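Local coordinates for protein cytochrome c (Chlorobaculum tepidum, PDB 3A9F) that probably carries electrons to the P840 photosynthetic reaction centre of a green sulfur bacterium through its single heme c, at residues 16-20 with 85-90. Coordinates in Å, arbitrary orientation, origin at the centre of the assembly. Numbering follows the deposited sequence.
Sequences SDVPP and GIWLHE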
ATOM      1  N   SER A  16      -0.674  13.597  -4.416  1.00 33.44           N
ATOM      2  CA  SER A  16      -0.851  12.214  -3.976  1.00 30.25           C
ATOM      3  C   SER A  16      -2.288  11.731  -4.155  1.00 29.16           C
ATOM      4  O   SER A  16      -3.241  12.418  -3.785  1.00 29.50           O
ATOM      5  CB  SER A  16      -0.431  12.058  -2.514  1.00 30.24           C
ATOM      6  OG  SER A  16      -0.666  10.727  -2.063  1.00 27.54           O
ATOM      7  N   ASP A  17      -2.440  10.511  -4.668  1.00 26.70           N
ATOM      8  CA  ASP A  17      -3.760   9.896  -4.736  1.00 25.43           C
ATOM      9  C   ASP A  17      -4.157   9.231  -3.414  1.00 23.97           C
ATOM     10  O   ASP A  17      -5.204   8.602  -3.344  1.00 24.87           O
ATOM     11  CB  ASP A  17      -3.896   8.923  -5.934  1.00 25.43           C
ATOM     12  CG  ASP A  17      -2.992   7.693  -5.839  1.00 25.72           C
ATOM     13  OD1 ASP A  17      -2.295   7.507  -4.820  1.00 24.51           O
ATOM     14  OD2 ASP A  17      -2.996   6.891  -6.814  1.00 26.13           O
ATOM     15  N   VAL A  18      -3.314   9.382  -2.389  1.00 22.27           N
ATOM     16  CA  VAL A  18      -3.615   8.919  -1.020  1.00 21.25           C
ATOM     17  C   VAL A  18      -3.587  10.148  -0.107  1.00 22.04           C
ATOM     18  O   VAL A  18      -2.535  10.766   0.066  1.00 22.74           O
ATOM     19  CB  VAL A  18      -2.580   7.873  -0.523  1.00 20.57           C
ATOM     20  CG1 VAL A  18      -2.861   7.477   0.921  1.00 20.12           C
ATOM     21  CG2 VAL A  18      -2.590   6.647  -1.422  1.00 21.28           C
ATOM     22  N   PRO A  19      -4.736  10.509   0.481  1.00 22.15           N
ATOM     23  CA  PRO A  19      -4.777  11.680   1.359  1.00 22.53           C
ATOM     24  C   PRO A  19      -4.099  11.431   2.708  1.00 21.73           C
ATOM     25  O   PRO A  19      -3.785  10.300   3.065  1.00 21.53           O
ATOM     26  CB  PRO A  19      -6.276  11.928   1.578  1.00 23.60           C
ATOM     27  CG  PRO A  19      -6.991  10.939   0.844  1.00 25.71           C
ATOM     28  CD  PRO A  19      -6.076   9.956   0.223  1.00 23.15           C
ATOM     29  N   PRO A  20      -3.894  12.499   3.479  1.00 21.46           N
ATOM     30  CA  PRO A  20      -3.233  12.353   4.766  1.00 21.04           C
ATOM     31  C   PRO A  20      -4.001  11.402   5.697  1.00 20.21           C
ATOM     32  O   PRO A  20      -5.251  11.394   5.701  1.00 20.08           O
ATOM     33  CB  PRO A  20      -3.242  13.789   5.304  1.00 21.87           C
ATOM     34  CG  PRO A  20      -3.193  14.613   4.059  1.00 23.44           C
ATOM     35  CD  PRO A  20      -4.123  13.914   3.138  1.00 22.86           C
ATOM     36  N   GLY A  85      -2.462   1.790   1.569  1.00 16.17           N
ATOM     37  CA  GLY A  85      -2.044   2.986   0.830  1.00 17.11           C
ATOM     38  C   GLY A  85      -1.503   4.079   1.736  1.00 17.41           C
ATOM     39  O   GLY A  85      -0.499   4.713   1.422  1.00 18.27           O
ATOM     40  N   ILE A  86      -2.180   4.304   2.859  1.00 17.07           N
ATOM     41  CA  ILE A  86      -1.708   5.312   3.804  1.00 17.71           C
ATOM     42  C   ILE A  86      -0.314   4.958   4.315  1.00 17.76           C
ATOM     43  O   ILE A  86       0.580   5.799   4.316  1.00 18.80           O
ATOM     44  CB  ILE A  86      -2.692   5.467   4.973  1.00 17.52           C
ATOM     45  CG1 ILE A  86      -3.983   6.146   4.489  1.00 18.74           C
ATOM     46  CG2 ILE A  86      -2.034   6.273   6.117  1.00 19.45           C
ATOM     47  CD1 ILE A  86      -5.167   5.967   5.456  1.00 19.79           C
ATOM     48  N   TRP A  87      -0.111   3.712   4.733  1.00 17.79           N
ATOM     49  CA  TRP A  87       1.192   3.342   5.284  1.00 18.22           C
ATOM     50  C   TRP A  87       2.275   3.428   4.210  1.00 18.41           C
ATOM     51  O   TRP A  87       3.353   3.982   4.455  1.00 19.58           O
ATOM     52  CB  TRP A  87       1.174   1.942   5.926  1.00 18.63           C
ATOM     53  CG  TRP A  87       2.436   1.690   6.686  1.00 19.54           C
ATOM     54  CD1 TRP A  87       2.668   1.993   8.000  1.00 20.86           C
ATOM     55  CD2 TRP A  87       3.658   1.168   6.171  1.00 21.65           C
ATOM     56  NE1 TRP A  87       3.956   1.668   8.340  1.00 22.75           N
ATOM     57  CE2 TRP A  87       4.589   1.164   7.237  1.00 23.16           C
ATOM     58  CE3 TRP A  87       4.057   0.680   4.917  1.00 22.76           C
ATOM     59  CZ2 TRP A  87       5.899   0.691   7.087  1.00 25.96           C
ATOM     60  CZ3 TRP A  87       5.358   0.213   4.765  1.00 25.78           C
ATOM     61  CH2 TRP A  87       6.266   0.226   5.847  1.00 26.92           C
ATOM     62  N   LEU A  88       2.012   2.884   3.021  1.00 18.62           N
ATOM     63  CA  LEU A  88       3.032   2.948   1.974  1.00 19.44           C
ATOM     64  C   LEU A  88       3.347   4.401   1.607  1.00 20.17           C
ATOM     65  O   LEU A  88       4.524   4.758   1.422  1.00 21.06           O
ATOM     66  CB  LEU A  88       2.590   2.194   0.734  1.00 19.56           C
ATOM     67  CG  LEU A  88       2.535   0.681   0.881  1.00 19.25           C
ATOM     68  CD1 LEU A  88       1.780   0.098  -0.320  1.00 20.28           C
ATOM     69  CD2 LEU A  88       3.947   0.081   1.020  1.00 20.08           C
ATOM     70  N   HIS A  89       2.310   5.238   1.518  1.00 20.49           N
ATOM     71  CA  HIS A  89       2.518   6.631   1.148  1.00 21.47           C
ATOM     72  C   HIS A  89       3.359   7.370   2.200  1.00 21.76           C
ATOM     73  O   HIS A  89       4.280   8.125   1.854  1.00 23.27           O
ATOM     74  CB  HIS A  89       1.170   7.326   0.928  1.00 21.97           C
ATOM     75  CG  HIS A  89       1.299   8.773   0.594  1.00 24.74           C
ATOM     76  ND1 HIS A  89       0.674   9.756   1.323  1.00 26.39           N
ATOM     77  CD2 HIS A  89       2.009   9.404  -0.370  1.00 28.56           C
ATOM     78  CE1 HIS A  89       0.986  10.936   0.815  1.00 27.29           C
ATOM     79  NE2 HIS A  89       1.792  10.750  -0.215  1.00 29.68           N
ATOM     80  N   GLU A  90       3.058   7.157   3.481  1.00 22.03           N
ATOM     81  CA  GLU A  90       3.671   7.970   4.544  1.00 22.86           C
ATOM     82  C   GLU A  90       4.946   7.408   5.155  1.00 24.28           C
ATOM     83  O   GLU A  90       5.749   8.173   5.702  1.00 25.55           O
ATOM     84  CB  GLU A  90       2.647   8.274   5.640  1.00 22.86           C
ATOM     85  CG  GLU A  90       1.444   9.039   5.085  1.00 23.91           C
ATOM     86  CD  GLU A  90       0.592   9.772   6.112  1.00 24.59           C
ATOM     87  OE1 GLU A  90       0.980   9.871   7.297  1.00 26.92           O
ATOM     88  OE2 GLU A  90      -0.484  10.265   5.712  1.00 24.98           O
TER
HETATM   89  O   HOH W   1      -1.218   9.379   3.282  1.00 27.37           O
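A loop without regular structure can be held against a helix by one apolar side chain and a shared water, as 16-20 is against 85-90. That side chain is V18, with chi1 in the t well. V18 CG1 lies 3.7 Å from G85 O and 4.0 Å from both I86 CG1 and H89 CB; at G85 the helix has no side chain, which lets the loop come close. H89, also t at chi1, extends toward the loop and sets one ring face under the S16 hydroxyl, with S16 OG 3.1 Å from H89 NE2. Although the S16 CA-to-CB bond points toward the helix, S16 OG donates to V18 O (2.8 Å) within the loop. E90, m then t, swings its carboxylate round to the prolines, where OE2 accepts from the backbone N of A21. A water 2.7 Å from each of P19 O, H89 ND1 and E90 OE2 donates to the two oxygens and bridges the segments. The D17 carboxylate accepts from the backbone N atoms of N62 and L63. The loop thus lies along helices 78-91 and 61-70, V18 touching V61 and N62, while L88 reaches the heme and packs straight onto V61 and V65. On another side of helix 78-91, W87 packs on helix 27-37, the pairing of terminal helices characteristic of the cytochrome c fold.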